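Local coordinates for threonine phosphate decarboxylase-like enzyme (Sulfurospirillum multivorans, PDB 6OUX), which catalyses the pyridoxal phosphate-dependent decarboxylation of L-serine O-phosphate to ethanolamine O-phosphate, a precursor in norcobamide biosynthesis, at residues S51-S56 and A371-E376; E57-Y62 and E289-R294; E209-F214 and L242-G247; H213-D218 and P323-F328. All blocks are in the same frame, centred on the assembly; numbering follows the deposited sequence.

Contact 1 (S51-S56 and A371-E376)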
loop_
_atom_site.group_PDB
_atom_site.type_symbol
_atom_site.label_atom_id
_atom_site.label_comp_id
_atom_site.label_asym_id
_atom_site.label_seq_id
_atom_site.Cartn_x
_atom_site.Cartn_y
_atom_site.Cartn_z
ATOM N N SER A 51 -8.448 -5.808 16.458
ATOM C CA SER A 51 -9.372 -4.824 15.980
ATOM C C SER A 51 -10.136 -4.332 17.194
ATOM O O SER A 51 -9.942 -4.834 18.288
ATOM C CB SER A 51 -10.342 -5.501 15.029
ATOM O OG SER A 51 -10.958 -4.501 14.275
ATOM N N ASN A 52 -11.000 -3.352 17.004
ATOM C CA ASN A 52 -12.023 -3.016 17.954
ATOM C C ASN A 52 -13.342 -3.178 17.139
ATOM O O ASN A 52 -13.632 -2.357 16.289
ATOM C CB ASN A 52 -11.817 -1.579 18.511
ATOM C CG ASN A 52 -13.013 -1.082 19.354
ATOM O OD1 ASN A 52 -14.084 -1.734 19.440
ATOM N ND2 ASN A 52 -12.871 0.062 19.920
ATOM N N PRO A 53 -14.117 -4.217 17.411
ATOM C CA PRO A 53 -15.312 -4.446 16.617
ATOM C C PRO A 53 -16.367 -3.339 16.779
ATOM O O PRO A 53 -17.109 -3.053 15.810
ATOM C CB PRO A 53 -15.799 -5.838 17.056
ATOM C CG PRO A 53 -15.134 -6.101 18.373
ATOM C CD PRO A 53 -13.910 -5.252 18.456
ATOM N N TYR A 54 -16.366 -2.638 17.898
ATOM C CA TYR A 54 -17.243 -1.467 18.047
ATOM C C TYR A 54 -16.829 -0.261 17.185
ATOM O O TYR A 54 -17.658 0.445 16.618
ATOM C CB TYR A 54 -17.380 -1.077 19.515
ATOM C CG TYR A 54 -17.847 -2.205 20.428
ATOM C CD1 TYR A 54 -19.184 -2.594 20.488
ATOM C CD2 TYR A 54 -16.960 -2.868 21.232
ATOM C CE1 TYR A 54 -19.613 -3.612 21.341
ATOM C CE2 TYR A 54 -17.367 -3.865 22.114
ATOM C CZ TYR A 54 -18.692 -4.266 22.166
ATOM O OH TYR A 54 -19.075 -5.285 23.069
ATOM N N ALA A 55 -15.532 -0.035 17.005
ATOM C CA ALA A 55 -15.142 1.008 16.074
ATOM C C ALA A 55 -15.337 0.570 14.630
ATOM O O ALA A 55 -15.571 1.388 13.775
ATOM C CB ALA A 55 -13.695 1.380 16.272
ATOM N N SER A 56 -15.068 -0.694 14.366
ATOM C CA SER A 56 -15.184 -1.209 13.033
ATOM C C SER A 56 -16.659 -1.027 12.514
ATOM O O SER A 56 -16.865 -0.491 11.444
ATOM C CB SER A 56 -14.731 -2.671 13.101
ATOM O OG SER A 56 -14.995 -3.234 11.874
ATOM N N ALA A 371 -7.626 -12.120 20.831
ATOM C CA ALA A 371 -8.072 -10.748 20.614
ATOM C C ALA A 371 -9.436 -10.555 21.267
ATOM O O ALA A 371 -10.289 -11.458 21.191
ATOM C CB ALA A 371 -8.195 -10.485 19.126
ATOM N N GLY A 372 -9.676 -9.411 21.870
ATOM C CA GLY A 372 -10.929 -9.155 22.560
ATOM C C GLY A 372 -11.949 -8.844 21.501
ATOM O O GLY A 372 -11.631 -8.119 20.539
ATOM N N ARG A 373 -13.111 -9.510 21.586
ATOM C CA ARG A 373 -14.207 -9.297 20.627
ATOM C C ARG A 373 -15.406 -8.529 21.254
ATOM O O ARG A 373 -15.229 -7.737 22.194
ATOM C CB ARG A 373 -14.639 -10.648 20.030
ATOM C CG ARG A 373 -13.533 -11.450 19.388
ATOM C CD ARG A 373 -12.526 -10.656 18.592
ATOM N NE ARG A 373 -13.118 -9.983 17.455
ATOM C CZ ARG A 373 -12.563 -8.941 16.834
ATOM N NH1 ARG A 373 -11.349 -8.448 17.213
ATOM N NH2 ARG A 373 -13.226 -8.391 15.817
ATOM N N THR A 374 -16.609 -8.765 20.751
ATOM C CA THR A 374 -17.780 -8.178 21.330
ATOM C C THR A 374 -18.076 -8.960 22.618
ATOM O O THR A 374 -17.554 -10.089 22.824
ATOM C CB THR A 374 -19.002 -8.303 20.372
ATOM O OG1 THR A 374 -19.303 -9.686 20.146
ATOM C CG2 THR A 374 -18.736 -7.625 19.009
ATOM N N ARG A 375 -18.989 -8.436 23.427
ATOM C CA ARG A 375 -19.384 -9.111 24.653
ATOM C C ARG A 375 -19.887 -10.514 24.398
ATOM O O ARG A 375 -19.527 -11.409 25.142
ATOM C CB ARG A 375 -20.374 -8.299 25.529
ATOM C CG ARG A 375 -20.585 -8.921 26.933
ATOM C CD ARG A 375 -21.708 -8.308 27.757
ATOM N NE ARG A 375 -21.425 -6.904 28.028
ATOM C CZ ARG A 375 -22.182 -5.868 27.640
ATOM N NH1 ARG A 375 -23.338 -6.046 26.980
ATOM N NH2 ARG A 375 -21.774 -4.639 27.908
ATOM N N GLU A 376 -20.728 -10.697 23.366
ATOM C CA GLU A 376 -21.295 -12.010 23.060
ATOM C C GLU A 376 -20.205 -13.007 22.658
ATOM O O GLU A 376 -20.170 -14.140 23.117
ATOM C CB GLU A 376 -22.334 -11.905 21.929
ATOM C CG GLU A 376 -23.754 -12.221 22.401
ATOM C CD GLU A 376 -24.806 -11.510 21.557
ATOM O OE1 GLU A 376 -25.533 -12.206 20.793
ATOM O OE2 GLU A 376 -24.892 -10.251 21.672
#
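The guanidinium of Arg373 has Pro53 over one face, with CG 3.9 Å above the plane, while Ser51 lies at its edge, where CB comes 3.8 Å from NH1. The ring of Tyr54 meets Thr374 and the backbone of Arg373 obliquely. Arg373 leaves its backbone pointing away from residues 51-56; bends at chi2 (-40°) and chi3 (-63°) fold the chain back, so the charged group lies against the proline ring. Thr374 adds a methyl contact, CG2 to Pro53 CB at 4.0 Å. The Tyr54 ring stretches across to the start of helix 375-388, and its OH accepts the N-H of Arg375 at 3.2 Å, N to OH, with an angle of 144°.

Both segments lead into a helix, and the contact fastens the start of helix 53-68 to the turn between strand 367-371 of the smaller sheet and helix 375-388, just past Arg369, which probably binds substrate. Asn52 caps helix 53-68, its OD1 accepting weakly from Tyr54 N and Ala55 N; Thr374 caps helix 375-388, with OG1 weakly bonded to Glu377 N. Proline suits the first turn because no N-H is needed there, and it presents a rigid apolar face.

The phenol supplies an acceptor for a first-turn amide of helix 375-388 that has no helical carbonyl to bond. The positive end of that helix would probably make this hydroxyl slightly more acidic.

Contact 2 (E57-Y62 and E289-R294)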
loop_
_atom_site.group_PDB
_atom_site.type_symbol
_atom_site.label_atom_id
_atom_site.label_comp_id
_atom_site.label_asym_id
_atom_site.label_seq_id
_atom_site.Cartn_x
_atom_site.Cartn_y
_atom_site.Cartn_z
ATOM N N GLU A 57 -17.646 -1.375 13.341
ATOM C CA GLU A 57 -19.088 -1.220 13.039
ATOM C C GLU A 57 -19.399 0.243 12.831
ATOM O O GLU A 57 -20.072 0.566 11.876
ATOM C CB GLU A 57 -20.029 -1.778 14.150
ATOM C CG GLU A 57 -19.848 -3.257 14.454
ATOM C CD GLU A 57 -21.006 -3.954 15.162
ATOM O OE1 GLU A 57 -21.971 -3.287 15.623
ATOM O OE2 GLU A 57 -20.931 -5.204 15.281
ATOM N N LEU A 58 -18.833 1.133 13.662
ATOM C CA LEU A 58 -18.988 2.580 13.480
ATOM C C LEU A 58 -18.502 3.070 12.130
ATOM O O LEU A 58 -19.225 3.756 11.424
ATOM C CB LEU A 58 -18.294 3.368 14.575
ATOM C CG LEU A 58 -18.450 4.906 14.587
ATOM C CD1 LEU A 58 -19.880 5.215 14.944
ATOM C CD2 LEU A 58 -17.488 5.516 15.614
ATOM N N VAL A 59 -17.262 2.712 11.782
ATOM C CA VAL A 59 -16.697 3.080 10.486
ATOM C C VAL A 59 -17.495 2.516 9.328
ATOM O O VAL A 59 -17.741 3.236 8.377
ATOM C CB VAL A 59 -15.214 2.685 10.385
ATOM C CG1 VAL A 59 -14.630 3.108 9.028
ATOM C CG2 VAL A 59 -14.414 3.420 11.446
ATOM N N LEU A 60 -17.896 1.239 9.370
ATOM C CA LEU A 60 -18.723 0.649 8.285
ATOM C C LEU A 60 -20.050 1.395 8.113
ATOM O O LEU A 60 -20.561 1.567 6.987
ATOM C CB LEU A 60 -18.994 -0.821 8.514
ATOM C CG LEU A 60 -17.747 -1.718 8.330
ATOM C CD1 LEU A 60 -18.026 -3.077 8.933
ATOM C CD2 LEU A 60 -17.396 -1.777 6.826
ATOM N N ASP A 61 -20.589 1.888 9.219
ATOM C CA ASP A 61 -21.855 2.589 9.207
ATOM C C ASP A 61 -21.688 3.921 8.525
ATOM O O ASP A 61 -22.549 4.275 7.758
ATOM C CB ASP A 61 -22.395 2.767 10.631
ATOM C CG ASP A 61 -23.717 3.433 10.659
ATOM O OD1 ASP A 61 -24.700 2.849 10.150
ATOM O OD2 ASP A 61 -23.744 4.537 11.142
ATOM N N TYR A 62 -20.594 4.657 8.776
ATOM C CA TYR A 62 -20.294 5.849 8.037
ATOM C C TYR A 62 -20.080 5.589 6.535
ATOM O O TYR A 62 -20.548 6.369 5.674
ATOM C CB TYR A 62 -19.088 6.600 8.607
ATOM C CG TYR A 62 -19.365 7.508 9.768
ATOM C CD1 TYR A 62 -19.313 7.072 11.089
ATOM C CD2 TYR A 62 -19.625 8.822 9.554
ATOM C CE1 TYR A 62 -19.531 7.926 12.135
ATOM C CE2 TYR A 62 -19.841 9.686 10.589
ATOM C CZ TYR A 62 -19.805 9.230 11.863
ATOM O OH TYR A 62 -20.014 10.132 12.816
ATOM N N GLU A 289 -14.142 16.011 13.942
ATOM C CA GLU A 289 -14.743 16.205 15.264
ATOM C C GLU A 289 -15.956 15.324 15.578
ATOM O O GLU A 289 -16.050 14.747 16.670
ATOM C CB GLU A 289 -15.147 17.698 15.412
ATOM C CG GLU A 289 -15.914 18.051 16.683
ATOM C CD GLU A 289 -17.431 17.927 16.544
ATOM O OE1 GLU A 289 -17.997 18.516 15.584
ATOM O OE2 GLU A 289 -18.057 17.252 17.405
ATOM N N ASP A 290 -16.930 15.323 14.681
ATOM C CA ASP A 290 -18.177 14.582 14.893
ATOM C C ASP A 290 -17.985 13.036 14.892
ATOM O O ASP A 290 -18.578 12.296 15.690
ATOM C CB ASP A 290 -19.221 14.985 13.844
ATOM C CG ASP A 290 -18.698 14.887 12.373
ATOM O OD1 ASP A 290 -17.625 15.435 12.030
ATOM O OD2 ASP A 290 -19.388 14.282 11.535
ATOM N N PHE A 291 -17.155 12.544 13.977
ATOM C CA PHE A 291 -16.762 11.155 14.014
ATOM C C PHE A 291 -16.022 10.837 15.323
ATOM O O PHE A 291 -16.252 9.792 15.906
ATOM C CB PHE A 291 -15.872 10.795 12.819
ATOM C CG PHE A 291 -15.276 9.400 12.913
ATOM C CD1 PHE A 291 -16.004 8.310 12.557
ATOM C CD2 PHE A 291 -14.004 9.190 13.473
ATOM C CE1 PHE A 291 -15.467 7.024 12.676
ATOM C CE2 PHE A 291 -13.464 7.922 13.642
ATOM C CZ PHE A 291 -14.213 6.827 13.249
ATOM N N LEU A 292 -15.069 11.679 15.710
ATOM C CA LEU A 292 -14.239 11.403 16.892
ATOM C C LEU A 292 -15.048 11.302 18.170
ATOM O O LEU A 292 -14.710 10.538 19.056
ATOM C CB LEU A 292 -13.123 12.481 17.044
ATOM C CG LEU A 292 -11.922 12.169 16.154
ATOM C CD1 LEU A 292 -10.980 13.373 15.937
ATOM C CD2 LEU A 292 -11.174 10.910 16.665
ATOM N N LYS A 293 -16.155 12.084 18.254
ATOM C CA LYS A 293 -17.052 11.939 19.376
ATOM C C LYS A 293 -17.646 10.557 19.498
ATOM O O LYS A 293 -17.682 9.987 20.577
ATOM C CB LYS A 293 -18.168 12.977 19.319
ATOM C CG LYS A 293 -19.163 12.893 20.491
ATOM C CD LYS A 293 -20.154 14.091 20.544
ATOM C CE LYS A 293 -19.476 15.421 20.921
ATOM N NZ LYS A 293 -18.686 16.139 19.852
ATOM N N ARG A 294 -18.100 9.974 18.374
ATOM C CA ARG A 294 -18.647 8.668 18.410
ATOM C C ARG A 294 -17.528 7.619 18.590
ATOM O O ARG A 294 -17.753 6.588 19.197
ATOM C CB ARG A 294 -19.443 8.402 17.135
ATOM C CG ARG A 294 -20.653 9.350 17.010
ATOM C CD ARG A 294 -21.599 8.969 15.859
ATOM N NE ARG A 294 -22.389 10.142 15.466
ATOM C CZ ARG A 294 -23.190 10.228 14.388
ATOM N NH1 ARG A 294 -23.289 9.235 13.548
ATOM N NH2 ARG A 294 -23.867 11.333 14.144
HETATM O O HOH W 1 -20.931 12.471 12.360
#
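Asp290 OD2 is the best-held polar atom here. Two partners grip it: a water that donates to it at 2.5 Å, OD2 to water O, and, in a long and weak ion pair, Arg288 NH2. The same water lies 2.6 Å from Tyr62 OH, in the plane of the tyrosine ring, and so ties the phenol to the carboxylate. The guanidinium of Arg294, on a chain extended from CG to NE, has Tyr62 OH 3.2 Å above its plane; the OH and NH1 are poorly angled for a hydrogen bond, so this is contact over a face.

Phe291 carries the apolar half. Its CG is anti to the backbone N (chi1 172°), which turns the ring edge into the face of Tyr62 in a T-shaped pair, planes 68° apart and CD1 3.6 Å from Tyr62 CE1. Val59 CG2 abuts the ring edge at CZ, 3.9 Å away, and Leu58 CD2 lies obliquely by CE1 while also packing on Arg294 CB. A leucine in place of Tyr62 has neither the ring nor the hydroxyl, and would probably weaken the hold between the two helices.

The axes of segments 57-62 and 289-294 approach to 11.3 Å, their directions 145° apart: a roughly antiparallel helix pair built on a T-shaped aromatic pair. It joins helix 53-68 to the start of the long helix 289-314, which leads on to the smaller sheet, as in fold type I pyridoxal phosphate enzymes.

Contact 3 (E209-F214 and L242-G247)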
loop_
_atom_site.group_PDB
_atom_site.type_symbol
_atom_site.label_atom_id
_atom_site.label_comp_id
_atom_site.label_asym_id
_atom_site.label_seq_id
_atom_site.Cartn_x
_atom_site.Cartn_y
_atom_site.Cartn_z
ATOM N N GLU A 209 3.145 2.949 19.380
ATOM C CA GLU A 209 2.004 3.044 20.285
ATOM C C GLU A 209 0.706 2.577 19.650
ATOM O O GLU A 209 -0.373 3.124 19.967
ATOM C CB GLU A 209 1.849 4.502 20.774
ATOM C CG GLU A 209 1.570 5.494 19.649
ATOM C CD GLU A 209 1.010 6.804 20.147
ATOM O OE1 GLU A 209 1.016 7.025 21.418
ATOM O OE2 GLU A 209 0.625 7.630 19.269
ATOM N N SER A 210 0.795 1.611 18.786
ATOM C CA SER A 210 -0.375 1.145 18.003
ATOM C C SER A 210 -1.557 0.688 18.880
ATOM O O SER A 210 -2.733 0.719 18.451
ATOM C CB SER A 210 0.027 0.022 17.015
ATOM O OG SER A 210 0.793 0.504 15.907
ATOM N N PHE A 211 -1.252 0.190 20.073
ATOM C CA PHE A 211 -2.316 -0.229 21.032
ATOM C C PHE A 211 -2.680 0.722 22.156
ATOM O O PHE A 211 -3.399 0.321 23.107
ATOM C CB PHE A 211 -1.918 -1.621 21.596
ATOM C CG PHE A 211 -1.630 -2.598 20.501
ATOM C CD1 PHE A 211 -2.642 -3.004 19.671
ATOM C CD2 PHE A 211 -0.344 -3.008 20.217
ATOM C CE1 PHE A 211 -2.406 -3.867 18.625
ATOM C CE2 PHE A 211 -0.097 -3.829 19.142
ATOM C CZ PHE A 211 -1.128 -4.276 18.362
ATOM N N ILE A 212 -2.177 1.959 22.121
ATOM C CA ILE A 212 -2.249 2.832 23.287
ATOM C C ILE A 212 -3.694 3.337 23.549
ATOM O O ILE A 212 -4.037 3.687 24.659
ATOM C CB ILE A 212 -1.273 4.036 23.197
ATOM C CG1 ILE A 212 -1.000 4.613 24.611
ATOM C CG2 ILE A 212 -1.751 5.084 22.206
ATOM C CD1 ILE A 212 0.136 5.589 24.687
ATOM N N HIS A 213 -4.530 3.296 22.542
ATOM C CA HIS A 213 -5.964 3.686 22.687
ATOM C C HIS A 213 -6.728 2.716 23.622
ATOM O O HIS A 213 -7.797 3.039 24.092
ATOM C CB HIS A 213 -6.673 3.646 21.315
ATOM C CG HIS A 213 -6.597 4.897 20.532
ATOM N ND1 HIS A 213 -5.592 5.840 20.677
ATOM C CD2 HIS A 213 -7.377 5.327 19.506
ATOM C CE1 HIS A 213 -5.777 6.797 19.786
ATOM N NE2 HIS A 213 -6.862 6.520 19.085
ATOM N N PHE A 214 -6.191 1.532 23.881
ATOM C CA PHE A 214 -6.760 0.529 24.786
ATOM C C PHE A 214 -6.266 0.620 26.194
ATOM O O PHE A 214 -6.854 -0.014 27.051
ATOM C CB PHE A 214 -6.577 -0.887 24.209
ATOM C CG PHE A 214 -7.007 -0.968 22.779
ATOM C CD1 PHE A 214 -8.337 -0.716 22.445
ATOM C CD2 PHE A 214 -6.103 -1.145 21.772
ATOM C CE1 PHE A 214 -8.731 -0.710 21.124
ATOM C CE2 PHE A 214 -6.500 -1.157 20.433
ATOM C CZ PHE A 214 -7.809 -0.912 20.120
ATOM N N LEU A 242 -3.252 2.990 12.249
ATOM C CA LEU A 242 -4.655 3.449 12.287
ATOM C C LEU A 242 -5.674 2.331 12.045
ATOM O O LEU A 242 -6.869 2.586 12.161
ATOM C CB LEU A 242 -4.879 4.582 11.295
ATOM C CG LEU A 242 -4.093 5.853 11.582
ATOM C CD1 LEU A 242 -4.180 6.780 10.371
ATOM C CD2 LEU A 242 -4.640 6.543 12.832
ATOM N N SER A 243 -5.212 1.103 11.825
ATOM C CA SER A 243 -6.071 -0.052 11.487
ATOM C C SER A 243 -6.492 -0.938 12.693
ATOM O O SER A 243 -7.607 -1.467 12.766
ATOM C CB SER A 243 -5.377 -0.826 10.324
ATOM O OG SER A 243 -5.137 0.102 9.187
ATOM N N LYS A 244 -5.661 -1.035 13.702
ATOM C CA LYS A 244 -6.004 -1.906 14.814
ATOM C C LYS A 244 -6.873 -1.283 15.914
ATOM O O LYS A 244 -7.273 -1.988 16.866
ATOM C CB LYS A 244 -4.736 -2.501 15.394
ATOM C CG LYS A 244 -4.008 -3.335 14.350
ATOM C CD LYS A 244 -2.572 -3.601 14.734
ATOM C CE LYS A 244 -1.820 -4.142 13.535
ATOM N NZ LYS A 244 -0.682 -4.976 14.008
ATOM N N ASP A 245 -7.153 0.018 15.802
ATOM C CA ASP A 245 -8.029 0.703 16.764
ATOM C C ASP A 245 -9.245 1.301 16.050
ATOM O O ASP A 245 -10.383 0.926 16.350
ATOM C CB ASP A 245 -7.246 1.692 17.667
ATOM C CG ASP A 245 -6.443 2.755 16.897
ATOM O OD1 ASP A 245 -6.491 2.846 15.656
ATOM O OD2 ASP A 245 -5.733 3.521 17.560
ATOM N N PHE A 246 -9.030 2.196 15.082
ATOM C CA PHE A 246 -10.157 2.692 14.249
ATOM C C PHE A 246 -10.715 1.549 13.382
ATOM O O PHE A 246 -11.740 1.726 12.739
ATOM C CB PHE A 246 -9.779 3.897 13.385
ATOM C CG PHE A 246 -9.346 5.116 14.176
ATOM C CD1 PHE A 246 -10.291 5.997 14.712
ATOM C CD2 PHE A 246 -7.990 5.402 14.378
ATOM C CE1 PHE A 246 -9.888 7.122 15.433
ATOM C CE2 PHE A 246 -7.593 6.525 15.084
ATOM C CZ PHE A 246 -8.539 7.386 15.615
ATOM N N GLY A 247 -10.003 0.404 13.373
ATOM C CA GLY A 247 -10.583 -0.918 13.125
ATOM C C GLY A 247 -11.175 -0.978 11.762
ATOM O O GLY A 247 -12.288 -0.509 11.577
HETATM O O HOH W 2 -4.066 0.707 15.778
#
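Aromatic and charged groups meet at His213, where the loops after strands 204-208 and 236-241 of the larger sheet come together. Its ring edge points to the face of Phe246 in an offset edge-to-face (T-shaped) pair, planes at 73°, while one ring face carries Asp245 OD2, 3.1 Å above it and displaced toward the rim. That oxygen is also salt-bridged to Lys240. An alanine here would remove the ring over Asp245 OD2 and beside Phe246, and would probably loosen the packing of the two loops.

Apolar contact comes from two phenylalanines. Phe214 brings its CZ to 3.6 Å from Asp245 CB, and the extended aliphatic chain of Lys244 passes Phe211, CD to CE1 at 3.9 Å. The Phe211 side chain is about 4 Å from that of Asn181, which probably binds O-phospho-L-serine.

Among polar contacts, Lys244 O lies at the Phe214 ring edge, and a water donates to Ser210 O at 3.0 Å, water O to carbonyl O, and accepts weakly from Lys244 N. Asp245 OD1 takes the N-H of Phe246 from above the carboxylate plane, which, with Lys240 on OD2, probably restrains the carboxylate's rotation.

Asp245 is probably ionised, but Lys240 largely balances its charge, so any pKa shift at His213 is probably small.

Contact 4 (H213-D218 and P323-F328)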
loop_
_atom_site.group_PDB
_atom_site.type_symbol
_atom_site.label_atom_id
_atom_site.label_comp_id
_atom_site.label_asym_id
_atom_site.label_seq_id
_atom_site.Cartn_x
_atom_site.Cartn_y
_atom_site.Cartn_z
ATOM N N HIS A 213 -4.530 3.296 22.542
ATOM C CA HIS A 213 -5.964 3.686 22.687
ATOM C C HIS A 213 -6.728 2.716 23.622
ATOM O O HIS A 213 -7.797 3.039 24.092
ATOM C CB HIS A 213 -6.673 3.646 21.315
ATOM C CG HIS A 213 -6.597 4.897 20.532
ATOM N ND1 HIS A 213 -5.592 5.840 20.677
ATOM C CD2 HIS A 213 -7.377 5.327 19.506
ATOM C CE1 HIS A 213 -5.777 6.797 19.786
ATOM N NE2 HIS A 213 -6.862 6.520 19.085
ATOM N N PHE A 214 -6.191 1.532 23.881
ATOM C CA PHE A 214 -6.760 0.529 24.786
ATOM C C PHE A 214 -6.266 0.620 26.194
ATOM O O PHE A 214 -6.854 -0.014 27.051
ATOM C CB PHE A 214 -6.577 -0.887 24.209
ATOM C CG PHE A 214 -7.007 -0.968 22.779
ATOM C CD1 PHE A 214 -8.337 -0.716 22.445
ATOM C CD2 PHE A 214 -6.103 -1.145 21.772
ATOM C CE1 PHE A 214 -8.731 -0.710 21.124
ATOM C CE2 PHE A 214 -6.500 -1.157 20.433
ATOM C CZ PHE A 214 -7.809 -0.912 20.120
ATOM N N ALA A 215 -5.290 1.477 26.466
ATOM C CA ALA A 215 -4.730 1.608 27.826
ATOM C C ALA A 215 -5.398 2.774 28.572
ATOM O O ALA A 215 -6.059 3.681 27.985
ATOM C CB ALA A 215 -3.212 1.811 27.773
ATOM N N TYR A 216 -5.233 2.759 29.878
ATOM C CA TYR A 216 -5.794 3.858 30.651
ATOM C C TYR A 216 -4.964 4.058 31.897
ATOM O O TYR A 216 -4.425 3.098 32.408
ATOM C CB TYR A 216 -7.298 3.615 30.970
ATOM C CG TYR A 216 -7.590 2.357 31.723
ATOM C CD1 TYR A 216 -7.768 1.159 31.046
ATOM C CD2 TYR A 216 -7.611 2.327 33.115
ATOM C CE1 TYR A 216 -7.971 -0.016 31.706
ATOM C CE2 TYR A 216 -7.851 1.130 33.805
ATOM C CZ TYR A 216 -8.022 -0.035 33.086
ATOM O OH TYR A 216 -8.241 -1.218 33.707
ATOM N N GLU A 217 -4.840 5.311 32.293
ATOM C CA GLU A 217 -4.157 5.702 33.520
ATOM C C GLU A 217 -5.103 6.270 34.592
ATOM O O GLU A 217 -4.645 6.480 35.690
ATOM C CB GLU A 217 -3.003 6.681 33.205
ATOM C CG GLU A 217 -1.827 5.943 32.541
ATOM C CD GLU A 217 -0.595 6.817 32.314
ATOM O OE1 GLU A 217 -0.413 7.800 33.114
ATOM O OE2 GLU A 217 0.165 6.542 31.335
ATOM N N ASP A 218 -6.381 6.499 34.262
ATOM C CA ASP A 218 -7.399 7.057 35.169
ATOM C C ASP A 218 -8.714 6.337 34.924
ATOM O O ASP A 218 -8.928 5.724 33.847
ATOM C CB ASP A 218 -7.574 8.574 35.008
ATOM C CG ASP A 218 -8.029 9.004 33.617
ATOM O OD1 ASP A 218 -8.111 8.185 32.667
ATOM O OD2 ASP A 218 -8.367 10.195 33.459
ATOM N N PRO A 323 -1.134 -9.757 32.562
ATOM C CA PRO A 323 -1.782 -8.465 32.631
ATOM C C PRO A 323 -1.675 -7.773 31.300
ATOM O O PRO A 323 -0.654 -7.918 30.654
ATOM C CB PRO A 323 -0.957 -7.664 33.657
ATOM C CG PRO A 323 0.050 -8.571 34.217
ATOM C CD PRO A 323 -0.097 -9.936 33.588
ATOM N N SER A 324 -2.687 -7.000 30.928
ATOM C CA SER A 324 -2.749 -6.372 29.637
ATOM C C SER A 324 -3.520 -5.060 29.661
ATOM O O SER A 324 -4.494 -4.921 30.403
ATOM C CB SER A 324 -3.433 -7.311 28.674
ATOM O OG SER A 324 -3.483 -6.801 27.379
ATOM N N MET A 325 -3.062 -4.116 28.834
ATOM C CA MET A 325 -3.808 -2.894 28.503
ATOM C C MET A 325 -3.903 -2.732 27.013
ATOM O O MET A 325 -3.843 -1.641 26.490
ATOM C CB MET A 325 -3.094 -1.750 29.087
ATOM C CG MET A 325 -3.157 -1.843 30.591
ATOM S SD MET A 325 -4.435 -0.673 31.141
ATOM C CE MET A 325 -3.119 0.328 31.257
ATOM N N ALA A 326 -4.060 -3.838 26.333
ATOM C CA ALA A 326 -4.207 -3.793 24.877
ATOM C C ALA A 326 -5.564 -4.385 24.490
ATOM O O ALA A 326 -6.381 -4.586 25.341
ATOM C CB ALA A 326 -3.085 -4.514 24.226
ATOM N N ASN A 327 -5.774 -4.694 23.217
ATOM C CA ASN A 327 -6.990 -5.330 22.756
ATOM C C ASN A 327 -6.835 -6.816 22.513
ATOM O O ASN A 327 -7.443 -7.402 21.619
ATOM C CB ASN A 327 -7.518 -4.593 21.502
ATOM C CG ASN A 327 -6.594 -4.644 20.350
ATOM O OD1 ASN A 327 -5.414 -4.764 20.535
ATOM N ND2 ASN A 327 -7.119 -4.416 19.135
ATOM N N PHE A 328 -5.971 -7.416 23.324
ATOM C CA PHE A 328 -5.730 -8.817 23.310
ATOM C C PHE A 328 -5.177 -9.179 24.707
ATOM O O PHE A 328 -4.723 -8.293 25.472
ATOM C CB PHE A 328 -4.720 -9.165 22.173
ATOM C CG PHE A 328 -3.477 -8.373 22.246
ATOM C CD1 PHE A 328 -2.481 -8.721 23.128
ATOM C CD2 PHE A 328 -3.275 -7.275 21.419
ATOM C CE1 PHE A 328 -1.333 -7.939 23.230
ATOM C CE2 PHE A 328 -2.125 -6.478 21.522
ATOM C CZ PHE A 328 -1.144 -6.838 22.412
HETATM O O HOH W 3 -7.717 -2.660 27.294
#
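An ST turn and a Met-aromatic contact shape this meeting of two loops, one following strand 204-208 of the larger mixed sheet and the other joining strands 320-321 and 328-332 of the smaller. Near the substrate site, the side chain of Asn327 is about 8 Å from that of Arg369, which probably binds O-phospho-L-serine.

Ser324 makes the turn: OG accepts from Ala326 N at 3.2 Å and donates to Phe328 O, holding the loop so that Met325 and Asn327 present their side chains to residues 213-218. Asn327 lies on Phe214. Its CB sits over the centre of the ring, 3.7 Å from the centroid, and its amide is stacked almost flat on it, the planes 8° apart with CG 3.5 Å from Phe214 CE2. Asparagine suits the place because this flat amide covers an aromatic face while ND2 bonds Ser51 O.

Met325 bends at chi2 (-102°) and chi3, a flexible chain that can curl along Ala215 and Tyr216. SD stands over the Tyr216 ring, 27° off the normal and 3.6 Å from CE1, while CE touches Ala215 CB. Helix 289-314 touches Tyr216 too, through Ile303 and Cys307. Tyr216 N is buried without a hydrogen-bond partner, with Met325 SD and CE lying against it. A water closes the seam, donating to Phe214 O and to Ala326 O, the former at 2.8 Å from water O to Phe214 O.

Contacts 1 and 2 share helix 53-68, with centres about 15 Å apart; the helix meets residues 371-376 with its first turn and the beginning of helix 289-314 with the next turns. Contact 3, its centre about 12 Å from that of contact 1, touches both: Ala55 CB is 3.3 Å from Asp245 O, and Val59 CG2 is 3.4 Å from Phe246 O. Contacts 3 and 4 share His213 and Phe214 and have centres about 11 Å apart. Asn327 of contact 4 also joins contact 1, its ND2 bonding Ser51 O and its backbone O accepting from Gly372 N. Contact 3 lies nearest the probable substrate-binding residues, through Phe211 beside Asn181; contact 2 is remote from them.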